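Local coordinates for Dye type peroxidase A (Streptomyces lividans 1326, PDB 6GZW) that uses a haem cofactor to reduce peroxide and oxidise dyes and probably other electron donors, as a dye-decolourising peroxidase, at the interface of chains A and B. Residues are numbered along the deposited sequence; one frame, centred on the assembly and turned at random. Chains: chain A/B, Dye type peroxidase A.

The interface of chains A and B. Residues chain A 164, 169, 173-174, 176, 180; chain B 72-73, 75-77.
A:Thr169 and B:Ala77 form an antiparallel beta bridge between two loops, and beside it B:Asp76, with a positive phi of 95°, reaches into the partner chain of the deposited dimer. The site illustrates how an acid largely hidden by its partner chain can anchor a contact by sharing its carboxylate between two arginines; the two-fold repeats it with chains exchanged, though the structure alone does not show whether this dimer is the working form. A:Arg176 arrives tip to tip: its NH2 donates to OD1 of B:Asp76 at 2.9 Å, on the syn side and nearly within the guanidinium plane, while its NE makes a weaker bond to OD2. The planes of the two groups are turned 54° apart. A:Arg164 comes roughly perpendicular, and its NH2 reaches the anti side of B:Asp76 OD2 at 2.9 Å, tilted from its own guanidinium plane; both NH2 donors sit out of the carboxylate plane. Its chain leaves with CG anti to N, then bends at chi3 (-65°), turning the guanidinium toward the acid. Two positive groups so close would be expected to keep the carboxylate ionised. Carbon packs around it as well, with the methyl CE of A:Met173 3.6 Å from CG of B:Asp76 and CG2 of A:Thr169 against its CB. A:Gly180 O steadies A:Arg176, accepting from NH1 at 2.8 Å, while CB of B:Arg75 lies over one guanidinium face, toward the rim. One water joins A:Arg164 NH2 to the carbonyls of B:Val73 and B:Arg75; another links A:Thr174 O to B:Asp76 OD2, 2.7 Å from that water's oxygen.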
# COMPACT_ATOMS: atom_id res chain seq x y z
N ARG A 164 -5.46 -5.31 -6.90
CA ARG A 164 -5.27 -4.81 -8.24
C ARG A 164 -5.88 -3.41 -8.45
O ARG A 164 -6.97 -3.12 -7.93
CB ARG A 164 -5.91 -5.82 -9.22
CG ARG A 164 -5.88 -5.38 -10.66
CD ARG A 164 -6.50 -6.45 -11.54
NE ARG A 164 -5.72 -7.68 -11.55
CZ ARG A 164 -6.18 -8.88 -11.90
NH1 ARG A 164 -7.42 -9.00 -12.34
NH2 ARG A 164 -5.38 -9.95 -11.83
N THR A 169 -5.36 -4.59 -15.93
CA THR A 169 -5.65 -5.58 -16.99
C THR A 169 -6.28 -4.91 -18.22
O THR A 169 -6.91 -3.85 -18.11
CB THR A 169 -6.57 -6.68 -16.46
OG1 THR A 169 -7.80 -6.12 -16.02
CG2 THR A 169 -5.90 -7.41 -15.30
N MET A 173 -11.31 -8.24 -15.00
CA MET A 173 -11.08 -9.67 -14.73
C MET A 173 -11.18 -9.92 -13.23
O MET A 173 -10.93 -9.02 -12.42
CB MET A 173 -9.69 -10.11 -15.20
CG MET A 173 -9.55 -10.26 -16.71
SD MET A 173 -7.90 -10.68 -17.27
CE MET A 173 -7.96 -12.47 -17.05
N THR A 174 -11.49 -11.16 -12.86
CA THR A 174 -11.45 -11.54 -11.45
C THR A 174 -10.06 -11.28 -10.84
O THR A 174 -9.06 -11.47 -11.49
CB THR A 174 -11.83 -13.03 -11.29
OG1 THR A 174 -13.09 -13.26 -11.94
CG2 THR A 174 -11.92 -13.42 -9.83
N ARG A 176 -6.68 -11.54 -8.30
CA ARG A 176 -5.78 -12.56 -7.82
C ARG A 176 -5.35 -12.24 -6.40
O ARG A 176 -5.48 -11.09 -5.93
CB ARG A 176 -4.56 -12.68 -8.74
CG ARG A 176 -4.91 -13.32 -10.07
CD ARG A 176 -3.69 -13.53 -10.96
NE ARG A 176 -4.12 -14.06 -12.25
CZ ARG A 176 -4.25 -15.35 -12.53
NH1 ARG A 176 -3.87 -16.30 -11.68
NH2 ARG A 176 -4.69 -15.71 -13.73
N GLY A 180 -1.17 -16.30 -6.04
CA GLY A 180 -1.26 -16.32 -7.49
C GLY A 180 -2.54 -16.96 -8.03
O GLY A 180 -2.69 -17.12 -9.24
N ASP B 72 2.44 -16.40 -10.57
CA ASP B 72 1.20 -15.99 -11.23
C ASP B 72 0.54 -14.79 -10.55
O ASP B 72 -0.56 -14.41 -10.93
CB ASP B 72 0.15 -17.14 -11.35
CG ASP B 72 0.56 -18.24 -12.36
OD1 ASP B 72 1.05 -17.95 -13.46
OD2 ASP B 72 0.33 -19.40 -12.01
N VAL B 73 1.22 -14.15 -9.59
CA VAL B 73 0.61 -13.05 -8.86
C VAL B 73 0.33 -11.87 -9.80
O VAL B 73 -0.66 -11.18 -9.61
CB VAL B 73 1.47 -12.67 -7.63
CG1 VAL B 73 1.10 -11.31 -7.03
CG2 VAL B 73 1.34 -13.75 -6.54
N ARG B 75 -0.14 -12.18 -13.08
CA ARG B 75 -0.69 -12.70 -14.30
C ARG B 75 -1.97 -11.92 -14.58
O ARG B 75 -2.66 -11.55 -13.65
CB ARG B 75 -0.98 -14.19 -14.14
CG ARG B 75 -1.38 -14.85 -15.42
CD ARG B 75 -1.25 -16.35 -15.30
NE ARG B 75 -1.36 -16.99 -16.61
CZ ARG B 75 -0.85 -18.18 -16.92
NH1 ARG B 75 -0.17 -18.89 -16.03
NH2 ARG B 75 -1.04 -18.66 -18.14
N ASP B 76 -2.26 -11.71 -15.86
CA ASP B 76 -3.43 -10.95 -16.31
C ASP B 76 -3.01 -9.48 -16.54
O ASP B 76 -3.62 -8.81 -17.40
CB ASP B 76 -4.68 -10.87 -15.37
CG ASP B 76 -5.21 -12.24 -14.79
OD1 ASP B 76 -4.98 -13.32 -15.39
OD2 ASP B 76 -5.90 -12.18 -13.68
N ALA B 77 -2.08 -8.96 -15.73
CA ALA B 77 -1.77 -7.53 -15.78
C ALA B 77 -0.76 -7.23 -16.88
O ALA B 77 0.05 -8.07 -17.27
CB ALA B 77 -1.25 -7.04 -14.44
O HOH W 1 -2.42 -10.01 -11.36
O HOH W 2 -8.23 -13.52 -13.27